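Local coordinates for protein DNA polymerase III beta subunit (Streptococcus pyogenes, PDB 2AVT) that probably encircles DNA as a ring-shaped dimeric sliding subunit of the replication machinery, tethering the polymerase to its template for processive synthesis, at residues 135-139 with 140-144; 349-352 with 353-357; 105-109 with 110-114; 4-7 with 8-12. All coordinates share one frame; numbering follows the deposited sequence.

Contact 1 (135-139 with 140-144)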
loop_
_atom_site.group_PDB
_atom_site.type_symbol
_atom_site.label_atom_id
_atom_site.label_comp_id
_atom_site.label_asym_id
_atom_site.label_seq_id
_atom_site.Cartn_x
_atom_site.Cartn_y
_atom_site.Cartn_z
ATOM N N LEU A 135 -33.520 -18.602 -0.542
ATOM C CA LEU A 135 -33.526 -17.971 -1.852
ATOM C C LEU A 135 -32.154 -18.341 -2.398
ATOM O O LEU A 135 -31.133 -18.048 -1.770
ATOM C CB LEU A 135 -33.633 -16.453 -1.743
ATOM C CG LEU A 135 -33.286 -15.717 -3.043
ATOM C CD1 LEU A 135 -34.330 -16.041 -4.106
ATOM C CD2 LEU A 135 -33.215 -14.215 -2.801
ATOM N N ILE A 136 -32.118 -18.995 -3.552
ATOM C CA ILE A 136 -30.847 -19.398 -4.121
ATOM C C ILE A 136 -30.375 -18.457 -5.223
ATOM O O ILE A 136 -31.070 -18.254 -6.218
ATOM C CB ILE A 136 -30.939 -20.828 -4.676
ATOM C CG1 ILE A 136 -31.411 -21.781 -3.579
ATOM C CG2 ILE A 136 -29.585 -21.274 -5.189
ATOM C CD1 ILE A 136 -31.407 -23.225 -4.003
ATOM N N LEU A 137 -29.190 -17.881 -5.043
ATOM C CA LEU A 137 -28.627 -16.968 -6.034
ATOM C C LEU A 137 -27.216 -17.378 -6.420
ATOM O O LEU A 137 -26.449 -17.860 -5.590
ATOM C CB LEU A 137 -28.592 -15.536 -5.495
ATOM C CG LEU A 137 -29.929 -14.886 -5.138
ATOM C CD1 LEU A 137 -29.691 -13.483 -4.594
ATOM C CD2 LEU A 137 -30.815 -14.839 -6.376
ATOM N N LYS A 138 -26.871 -17.184 -7.688
ATOM C CA LYS A 138 -25.536 -17.514 -8.141
ATOM C C LYS A 138 -24.592 -16.464 -7.581
ATOM O O LYS A 138 -24.929 -15.282 -7.507
ATOM C CB LYS A 138 -25.463 -17.523 -9.669
ATOM C CG LYS A 138 -26.287 -18.639 -10.308
ATOM C CD LYS A 138 -25.862 -18.879 -11.748
ATOM C CE LYS A 138 -26.637 -20.032 -12.377
ATOM N NZ LYS A 138 -26.157 -20.309 -13.762
ATOM N N THR A 139 -23.409 -16.907 -7.178
ATOM C CA THR A 139 -22.411 -16.025 -6.604
ATOM C C THR A 139 -21.964 -14.940 -7.565
ATOM O O THR A 139 -21.891 -13.766 -7.195
ATOM C CB THR A 139 -21.191 -16.831 -6.151
ATOM O OG1 THR A 139 -21.603 -17.763 -5.146
ATOM C CG2 THR A 139 -20.116 -15.921 -5.585
ATOM N N LYS A 140 -21.664 -15.319 -8.801
ATOM C CA LYS A 140 -21.219 -14.329 -9.762
ATOM C C LYS A 140 -22.293 -13.284 -10.054
ATOM O O LYS A 140 -21.973 -12.137 -10.375
ATOM C CB LYS A 140 -20.754 -15.002 -11.055
ATOM C CG LYS A 140 -19.410 -15.715 -10.909
ATOM C CD LYS A 140 -18.723 -15.904 -12.260
ATOM C CE LYS A 140 -17.288 -16.395 -12.104
ATOM N NZ LYS A 140 -17.242 -17.736 -11.463
ATOM N N LEU A 141 -23.562 -13.668 -9.939
ATOM C CA LEU A 141 -24.643 -12.713 -10.180
ATOM C C LEU A 141 -24.708 -11.719 -9.022
ATOM O O LEU A 141 -24.834 -10.513 -9.228
ATOM C CB LEU A 141 -25.989 -13.425 -10.302
ATOM C CG LEU A 141 -27.204 -12.484 -10.288
ATOM C CD1 LEU A 141 -27.112 -11.486 -11.438
ATOM C CD2 LEU A 141 -28.482 -13.296 -10.400
ATOM N N LEU A 142 -24.624 -12.239 -7.805
ATOM C CA LEU A 142 -24.682 -11.408 -6.616
ATOM C C LEU A 142 -23.512 -10.425 -6.615
ATOM O O LEU A 142 -23.688 -9.239 -6.338
ATOM C CB LEU A 142 -24.651 -12.301 -5.375
ATOM C CG LEU A 142 -25.309 -11.789 -4.096
ATOM C CD1 LEU A 142 -26.642 -11.117 -4.408
ATOM C CD2 LEU A 142 -25.505 -12.963 -3.151
ATOM N N LYS A 143 -22.327 -10.914 -6.955
ATOM C CA LYS A 143 -21.143 -10.063 -6.985
ATOM C C LYS A 143 -21.260 -8.973 -8.037
ATOM O O LYS A 143 -20.713 -7.881 -7.869
ATOM C CB LYS A 143 -19.885 -10.889 -7.269
ATOM C CG LYS A 143 -19.404 -11.744 -6.113
ATOM C CD LYS A 143 -17.967 -12.197 -6.377
ATOM C CE LYS A 143 -17.442 -13.087 -5.268
ATOM N NZ LYS A 143 -15.974 -13.347 -5.420
ATOM N N SER A 144 -21.953 -9.282 -9.130
ATOM C CA SER A 144 -22.143 -8.325 -10.214
ATOM C C SER A 144 -23.045 -7.189 -9.764
ATOM O O SER A 144 -22.786 -6.027 -10.071
ATOM C CB SER A 144 -22.766 -9.010 -11.428
ATOM O OG SER A 144 -23.022 -8.058 -12.439
#

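Contact 2 (349-352 with 353-357)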
loop_
_atom_site.group_PDB
_atom_site.type_symbol
_atom_site.label_atom_id
_atom_site.label_comp_id
_atom_site.label_asym_id
_atom_site.label_seq_id
_atom_site.Cartn_x
_atom_site.Cartn_y
_atom_site.Cartn_z
ATOM N N HIS A 349 -28.325 9.127 -21.923
ATOM C CA HIS A 349 -29.554 9.827 -22.279
ATOM C C HIS A 349 -29.736 11.095 -21.461
ATOM O O HIS A 349 -29.822 11.039 -20.231
ATOM C CB HIS A 349 -30.765 8.920 -22.053
ATOM C CG HIS A 349 -30.842 7.766 -23.005
ATOM N ND1 HIS A 349 -31.790 6.773 -22.893
ATOM C CD2 HIS A 349 -30.101 7.459 -24.095
ATOM C CE1 HIS A 349 -31.629 5.902 -23.873
ATOM N NE2 HIS A 349 -30.612 6.295 -24.617
ATOM N N PHE A 350 -29.815 12.233 -22.146
ATOM C CA PHE A 350 -29.990 13.523 -21.474
ATOM C C PHE A 350 -31.347 14.171 -21.742
ATOM O O PHE A 350 -31.947 13.984 -22.802
ATOM C CB PHE A 350 -28.950 14.553 -21.934
ATOM C CG PHE A 350 -27.520 14.109 -21.816
ATOM C CD1 PHE A 350 -26.914 13.382 -22.831
ATOM C CD2 PHE A 350 -26.752 14.497 -20.724
ATOM C CE1 PHE A 350 -25.568 13.057 -22.765
ATOM C CE2 PHE A 350 -25.407 14.174 -20.653
ATOM C CZ PHE A 350 -24.815 13.455 -21.676
ATOM N N LEU A 351 -31.805 14.949 -20.767
ATOM C CA LEU A 351 -33.034 15.717 -20.890
ATOM C C LEU A 351 -32.571 17.170 -20.954
ATOM O O LEU A 351 -31.947 17.578 -21.938
ATOM C CB LEU A 351 -33.952 15.517 -19.684
ATOM C CG LEU A 351 -34.954 14.370 -19.834
ATOM C CD1 LEU A 351 -35.956 14.395 -18.688
ATOM C CD2 LEU A 351 -35.680 14.523 -21.165
ATOM N N SER A 352 -32.850 17.938 -19.902
ATOM C CA SER A 352 -32.455 19.349 -19.856
ATOM C C SER A 352 -31.171 19.536 -19.049
ATOM O O SER A 352 -30.741 18.640 -18.323
ATOM C CB SER A 352 -33.565 20.195 -19.223
ATOM O OG SER A 352 -33.430 20.240 -17.810
ATOM N N PRO A 353 -30.545 20.717 -19.163
ATOM C CA PRO A 353 -29.308 21.010 -18.434
ATOM C C PRO A 353 -29.429 20.792 -16.928
ATOM O O PRO A 353 -28.436 20.530 -16.259
ATOM C CB PRO A 353 -29.046 22.474 -18.784
ATOM C CG PRO A 353 -29.593 22.583 -20.175
ATOM C CD PRO A 353 -30.900 21.829 -20.062
ATOM N N VAL A 354 -30.646 20.894 -16.401
ATOM C CA VAL A 354 -30.871 20.724 -14.970
ATOM C C VAL A 354 -31.598 19.424 -14.607
ATOM O O VAL A 354 -32.116 19.279 -13.500
ATOM C CB VAL A 354 -31.663 21.930 -14.397
ATOM C CG1 VAL A 354 -31.780 21.816 -12.887
ATOM C CG2 VAL A 354 -30.969 23.228 -14.763
ATOM N N ARG A 355 -31.643 18.474 -15.531
ATOM C CA ARG A 355 -32.305 17.209 -15.239
ATOM C C ARG A 355 -31.304 16.063 -15.195
ATOM O O ARG A 355 -30.287 16.073 -15.889
ATOM C CB ARG A 355 -33.390 16.899 -16.280
ATOM C CG ARG A 355 -34.566 17.870 -16.273
ATOM C CD ARG A 355 -35.054 18.137 -14.854
ATOM N NE ARG A 355 -36.232 19.000 -14.836
ATOM C CZ ARG A 355 -37.465 18.591 -15.121
ATOM N NH1 ARG A 355 -37.687 17.323 -15.445
ATOM N NH2 ARG A 355 -38.476 19.450 -15.093
ATOM N N PRO A 356 -31.571 15.065 -14.352
ATOM C CA PRO A 356 -30.670 13.918 -14.243
ATOM C C PRO A 356 -30.543 13.187 -15.575
ATOM O O PRO A 356 -31.545 12.957 -16.256
ATOM C CB PRO A 356 -31.343 13.060 -13.180
ATOM C CG PRO A 356 -31.980 14.086 -12.294
ATOM C CD PRO A 356 -32.588 15.041 -13.288
ATOM N N PHE A 357 -29.315 12.847 -15.955
ATOM C CA PHE A 357 -29.076 12.115 -17.191
ATOM C C PHE A 357 -28.744 10.668 -16.842
ATOM O O PHE A 357 -28.030 10.404 -15.874
ATOM C CB PHE A 357 -27.947 12.767 -18.006
ATOM C CG PHE A 357 -26.626 12.853 -17.289
ATOM C CD1 PHE A 357 -26.359 13.901 -16.423
ATOM C CD2 PHE A 357 -25.632 11.915 -17.521
ATOM C CE1 PHE A 357 -25.125 14.015 -15.806
ATOM C CE2 PHE A 357 -24.396 12.024 -16.908
ATOM C CZ PHE A 357 -24.141 13.073 -16.051
#

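Contact 3 (105-109 with 110-114)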
loop_
_atom_site.group_PDB
_atom_site.type_symbol
_atom_site.label_atom_id
_atom_site.label_comp_id
_atom_site.label_asym_id
_atom_site.label_seq_id
_atom_site.Cartn_x
_atom_site.Cartn_y
_atom_site.Cartn_z
ATOM N N VAL A 105 -0.833 -24.367 22.761
ATOM C CA VAL A 105 0.547 -24.606 22.390
ATOM C C VAL A 105 0.525 -24.927 20.908
ATOM O O VAL A 105 -0.120 -25.894 20.482
ATOM C CB VAL A 105 1.123 -25.808 23.151
ATOM C CG1 VAL A 105 2.568 -26.054 22.728
ATOM C CG2 VAL A 105 1.009 -25.573 24.651
ATOM N N LEU A 106 1.222 -24.105 20.131
ATOM C CA LEU A 106 1.307 -24.273 18.694
ATOM C C LEU A 106 2.690 -24.860 18.398
ATOM O O LEU A 106 3.711 -24.260 18.757
ATOM C CB LEU A 106 1.168 -22.917 18.004
ATOM C CG LEU A 106 -0.049 -22.050 18.369
ATOM C CD1 LEU A 106 0.075 -20.687 17.699
ATOM C CD2 LEU A 106 -1.342 -22.745 17.913
ATOM N N THR A 107 2.721 -26.026 17.754
ATOM C CA THR A 107 3.983 -26.675 17.423
ATOM C C THR A 107 4.099 -26.881 15.923
ATOM O O THR A 107 3.208 -27.457 15.281
ATOM C CB THR A 107 4.114 -28.040 18.120
ATOM O OG1 THR A 107 4.046 -27.855 19.536
ATOM C CG2 THR A 107 5.450 -28.698 17.773
ATOM N N SER A 108 5.189 -26.380 15.361
ATOM C CA SER A 108 5.451 -26.499 13.938
ATOM C C SER A 108 6.952 -26.666 13.780
ATOM O O SER A 108 7.710 -25.716 13.960
ATOM C CB SER A 108 4.991 -25.242 13.196
ATOM O OG SER A 108 5.232 -25.356 11.805
ATOM N N GLY A 109 7.374 -27.876 13.439
ATOM C CA GLY A 109 8.792 -28.131 13.283
ATOM C C GLY A 109 9.434 -28.061 14.651
ATOM O O GLY A 109 8.905 -28.603 15.619
ATOM N N LYS A 110 10.557 -27.363 14.741
ATOM C CA LYS A 110 11.282 -27.226 15.998
ATOM C C LYS A 110 10.801 -26.028 16.797
ATOM O O LYS A 110 11.373 -25.711 17.841
ATOM C CB LYS A 110 12.772 -27.060 15.712
ATOM C CG LYS A 110 13.406 -28.270 15.065
ATOM C CD LYS A 110 14.538 -27.844 14.155
ATOM C CE LYS A 110 14.016 -26.864 13.113
ATOM N NZ LYS A 110 14.989 -26.643 12.012
ATOM N N SER A 111 9.753 -25.367 16.310
ATOM C CA SER A 111 9.229 -24.182 16.973
ATOM C C SER A 111 7.976 -24.440 17.801
ATOM O O SER A 111 7.000 -25.017 17.313
ATOM C CB SER A 111 8.942 -23.091 15.928
ATOM O OG SER A 111 8.611 -21.861 16.550
ATOM N N GLU A 112 8.023 -24.033 19.065
ATOM C CA GLU A 112 6.890 -24.178 19.968
ATOM C C GLU A 112 6.508 -22.811 20.538
ATOM O O GLU A 112 7.287 -22.188 21.274
ATOM C CB GLU A 112 7.211 -25.117 21.120
ATOM C CG GLU A 112 6.062 -25.192 22.112
ATOM C CD GLU A 112 6.365 -26.054 23.311
ATOM O OE1 GLU A 112 6.348 -27.292 23.174
ATOM O OE2 GLU A 112 6.627 -25.488 24.395
ATOM N N ILE A 113 5.307 -22.359 20.194
ATOM C CA ILE A 113 4.798 -21.062 20.640
ATOM C C ILE A 113 3.507 -21.232 21.432
ATOM O O ILE A 113 2.527 -21.794 20.935
ATOM C CB ILE A 113 4.530 -20.129 19.424
ATOM C CG1 ILE A 113 5.851 -19.818 18.715
ATOM C CG2 ILE A 113 3.849 -18.827 19.888
ATOM C CD1 ILE A 113 5.695 -19.160 17.354
ATOM N N THR A 114 3.513 -20.765 22.673
ATOM C CA THR A 114 2.329 -20.868 23.514
ATOM C C THR A 114 1.663 -19.502 23.611
ATOM O O THR A 114 2.332 -18.498 23.863
ATOM C CB THR A 114 2.698 -21.362 24.918
ATOM O OG1 THR A 114 3.450 -22.574 24.798
ATOM C CG2 THR A 114 1.441 -21.619 25.757
HETATM O O HOH W 1 5.373 -28.955 21.480
#

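Contact 4 (4-7 with 8-12)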
loop_
_atom_site.group_PDB
_atom_site.type_symbol
_atom_site.label_atom_id
_atom_site.label_comp_id
_atom_site.label_asym_id
_atom_site.label_seq_id
_atom_site.Cartn_x
_atom_site.Cartn_y
_atom_site.Cartn_z
ATOM N N PHE A 4 -5.780 -30.460 17.541
ATOM C CA PHE A 4 -5.877 -30.786 16.127
ATOM C C PHE A 4 -4.604 -30.365 15.407
ATOM O O PHE A 4 -3.854 -29.516 15.897
ATOM C CB PHE A 4 -7.119 -30.113 15.500
ATOM C CG PHE A 4 -7.024 -28.606 15.359
ATOM C CD1 PHE A 4 -7.464 -27.765 16.377
ATOM C CD2 PHE A 4 -6.530 -28.029 14.192
ATOM C CE1 PHE A 4 -7.420 -26.378 16.235
ATOM C CE2 PHE A 4 -6.485 -26.642 14.047
ATOM C CZ PHE A 4 -6.931 -25.818 15.068
ATOM N N SER A 5 -4.357 -30.990 14.264
ATOM C CA SER A 5 -3.201 -30.697 13.430
ATOM C C SER A 5 -3.781 -30.234 12.112
ATOM O O SER A 5 -4.770 -30.787 11.636
ATOM C CB SER A 5 -2.356 -31.954 13.211
ATOM O OG SER A 5 -1.797 -32.398 14.437
ATOM N N ILE A 6 -3.165 -29.238 11.502
ATOM C CA ILE A 6 -3.700 -28.727 10.261
ATOM C C ILE A 6 -2.602 -28.257 9.345
ATOM O O ILE A 6 -1.496 -27.949 9.793
ATOM C CB ILE A 6 -4.668 -27.544 10.549
ATOM C CG1 ILE A 6 -5.436 -27.154 9.289
ATOM C CG2 ILE A 6 -3.883 -26.333 11.049
ATOM C CD1 ILE A 6 -6.567 -26.173 9.566
ATOM N N ASN A 7 -2.914 -28.214 8.055
ATOM C CA ASN A 7 -1.983 -27.744 7.042
ATOM C C ASN A 7 -1.914 -26.221 7.218
ATOM O O ASN A 7 -2.953 -25.559 7.289
ATOM C CB ASN A 7 -2.517 -28.110 5.654
ATOM C CG ASN A 7 -1.713 -27.492 4.532
ATOM O OD1 ASN A 7 -1.798 -26.292 4.286
ATOM N ND2 ASN A 7 -0.921 -28.312 3.847
ATOM N N ARG A 8 -0.699 -25.676 7.289
ATOM C CA ARG A 8 -0.489 -24.236 7.496
ATOM C C ARG A 8 -1.137 -23.348 6.430
ATOM O O ARG A 8 -1.838 -22.380 6.747
ATOM C CB ARG A 8 1.022 -23.941 7.573
ATOM C CG ARG A 8 1.399 -22.516 7.994
ATOM C CD ARG A 8 2.921 -22.294 7.853
ATOM N NE ARG A 8 3.342 -22.600 6.485
ATOM C CZ ARG A 8 4.600 -22.754 6.079
ATOM N NH1 ARG A 8 5.609 -22.626 6.935
ATOM N NH2 ARG A 8 4.841 -23.065 4.809
ATOM N N THR A 9 -0.891 -23.660 5.168
ATOM C CA THR A 9 -1.464 -22.878 4.081
ATOM C C THR A 9 -2.993 -22.874 4.125
ATOM O O THR A 9 -3.619 -21.837 3.934
ATOM C CB THR A 9 -0.965 -23.395 2.713
ATOM O OG1 THR A 9 0.377 -22.940 2.507
ATOM C CG2 THR A 9 -1.845 -22.889 1.585
ATOM N N LEU A 10 -3.594 -24.029 4.394
ATOM C CA LEU A 10 -5.054 -24.121 4.474
ATOM C C LEU A 10 -5.581 -23.238 5.617
ATOM O O LEU A 10 -6.531 -22.473 5.447
ATOM C CB LEU A 10 -5.476 -25.572 4.733
ATOM C CG LEU A 10 -6.965 -25.870 4.973
ATOM C CD1 LEU A 10 -7.695 -25.948 3.641
ATOM C CD2 LEU A 10 -7.107 -27.197 5.707
ATOM N N PHE A 11 -4.956 -23.368 6.782
ATOM C CA PHE A 11 -5.342 -22.615 7.972
ATOM C C PHE A 11 -5.296 -21.112 7.716
ATOM O O PHE A 11 -6.253 -20.399 8.014
ATOM C CB PHE A 11 -4.408 -22.984 9.134
ATOM C CG PHE A 11 -4.965 -22.672 10.500
ATOM C CD1 PHE A 11 -6.315 -22.431 10.683
ATOM C CD2 PHE A 11 -4.136 -22.666 11.612
ATOM C CE1 PHE A 11 -6.833 -22.195 11.948
ATOM C CE2 PHE A 11 -4.646 -22.434 12.876
ATOM C CZ PHE A 11 -6.003 -22.198 13.044
ATOM N N ILE A 12 -4.183 -20.642 7.161
ATOM C CA ILE A 12 -3.998 -19.223 6.870
ATOM C C ILE A 12 -5.088 -18.675 5.949
ATOM O O ILE A 12 -5.655 -17.620 6.220
ATOM C CB ILE A 12 -2.611 -18.958 6.227
ATOM C CG1 ILE A 12 -1.516 -19.180 7.277
ATOM C CG2 ILE A 12 -2.538 -17.528 5.686
ATOM C CD1 ILE A 12 -0.104 -19.039 6.735
#

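Contact 1 (135-139 with 140-144)
Leu-137 turns its CG beside the backbone N, opposite the carbonyl carbon (chi1 -62°), while Leu-142 swings its CG to the far side from its own N (chi1 -153°); the two torsions turn the side chains toward each other, and their CD1 methyls meet. Leu-137 CD1 and Leu-142 CD1 lie 3.9 Å apart, the side chains crossing at about a right angle. This apolar touch closes the corner between strand 135-138 and helix 139-149, whose local axes lie at 79° to each other. Lys-138 stands at the N-cap position, yet its contribution to the first helical turn is made by the backbone: Lys-138 O takes a nearly straight bond from Leu-142 N at 3.1 Å and a weak one from Leu-141 N at 3.2 Å. One residue on, Lys-143 N reaches Thr-139 O at 2.9 Å. Lys-143 runs alongside Thr-139, pointing the same way, so that its extended chain lays CE against the methyl Thr-139 CG2 at 3.9 Å. The amine beyond makes a salt bridge with Asp-217, and Thr-139 OG1 bonds to Ile-219 O, so both polar ends are engaged outside the corner. Strand 135-138, an outermost strand of its sheet within this chain, pairs with strand 221-226, where Val-222 packs on Leu-142 and Thr-139; Leu-141 touches Arg-188 and Ile-190 of strand 184-191.

Contact 2 (349-352 with 353-357)
Ser-352 and Arg-355 close a type I beta turn, with Arg-355 N bonded to Ser-352 O at 2.9 Å; the N-H is well aimed, but the donor stands above the carbonyl plane, 60° out of it. The serine side chain adds a second bond. With chi1 at 88°, Ser-352 OG sits between its own backbone N and carbonyl carbon and accepts from Val-354 N at 3.2 Å, the pattern of an ST turn. The same oxygen lies against the aliphatic part of Arg-355, 3.0 Å from Arg-355 CG, and the arginine chain bends at chi2 and leads its guanidinium away. Leu-351 CB meets Arg-355 CB at 3.7 Å. The turn lies in the connection between the antiparallel strands 345-350 and 357-361, in the C-terminal of the three related domains of the subunit. At the base of this loop the phenylalanines carry the contact. Phe-350 and Phe-357 run side by side in the same direction, their rings nearly parallel but slid apart, with centroids 5.2 Å apart and planes at 25°. Phe-350 CE2 lies over one face of the Phe-357 ring, and Phe-350 CD2 presses on Phe-357 CB at 3.4 Å. Both rings reach Ile-327 of strand 325-329; Phe-350 also packs on Leu-292 and Ile-294, and Phe-357 meets the ring of Phe-329.

Contact 3 (105-109 with 110-114)
Glu-112 and Val-105 touch across a tight antiparallel hairpin, and the glutamate can be followed outward from its backbone. Its CB leaves the sheet on the face that also carries Val-105, Thr-107 and Thr-114. With CG trans to the backbone N (chi1 176°), the chain leans over the valine: Glu-112 CG lies 3.7 Å and Glu-112 CD 3.8 Å from Val-105 CG1. At the tip, Glu-112 OE1 accepts a bond of 2.6 Å from the O of a water, which is also bonded to Thr-107 OG1 at 2.6 Å. The bridge thus ties together the non-hydrogen-bonded pair Thr-107 and Glu-112 above their backbones. Val-105 CG2, the other methyl, faces Thr-114 OG1 at 3.9 Å. The backbones are joined by two hydrogen-bonded pairs, Leu-106 with Ile-113 (Leu-106 N to Ile-113 O 2.8 Å) and Ser-108 with Ser-111. The latter pair closes a type II' turn, in which Gly-109 takes a positive phi of 69°. On the opposite face, Leu-106 and Ile-113 pack on Ile-85 of helix 79-88, and Ser-108 OG bonds to Asp-91 N. Strand 103-108 pairs on its other edge, antiparallel, with strand 93-99; strand 111-116, outermost here within this chain, pairs antiparallel with a strand of the second subunit, where Ser-111 OG bonds to Glu-313 and Lys-110 bridges to Asp-316, both of that subunit.

Contact 4 (4-7 with 8-12)
An asparagine N-cap marks the junction of strand 3-7 with helix 8-18, near the start of the N-terminal domain. Asn-7 holds CG trans to its backbone N (chi1 172°), which carries the amide oxygen over the first turn of the helix; there Asn-7 OD1 accepts from Leu-10 N at 2.9 Å, with the donor tilted 17° from the amide's carbonyl plane. Asn-7 O takes the next amide, Phe-11 N, at 3.0 Å, almost straight off the end of the carbonyl, so one residue holds two N-H groups of the opening turn with its side chain and its backbone. The strand and helix segments stand at 90°, and Ile-6 fills the angle between them, where helix 8-18 packs against an antiparallel sheet. Its branches divide the work: Ile-6 CG1 meets Leu-10 CD2 at 4.0 Å, while Ile-6 CG2 reaches Phe-11 CD2 at 3.7 Å and Ile-6 CD1 lies 3.9 Å from Phe-11 CB. The isoleucine crosses both partners at about a right angle. Earlier in the strand, the Phe-4 ring meets Phe-11 CZ at its edge, 4.2 Å from Phe-4 CZ. Ile-58 of strand 52-59 touches Ile-6, Leu-10 and Phe-11 together, and Ile-86 of helix 79-88 packs on Phe-11. Arg-8, facing elsewhere, bonds through NH1 to Leu-89 O.

Overall arrangement
Contacts 1 and 4 are like strand-to-helix corners in related domains, central and N-terminal. Both open with a backbone i to i+4 bond, and contact 4 adds a side-chain cap from Asn-7; a single leucine pair fills contact 1, an isoleucine between two helix residues contact 4. Contacts 3 and 4 reach the same antiparallel sheet, with centres about 13 Å apart. Contact 3 lies at its edge: its buried face combines Leu-106 and Ile-113 with two serines, and Lys-110 and Ser-111 bond to the second subunit. Contact 2, about 66 Å from contact 3 between centres, combines a buried aromatic pair with an exposed turn. Contact 1 lies nearest the chain's centre; all four mix buried and exposed residues.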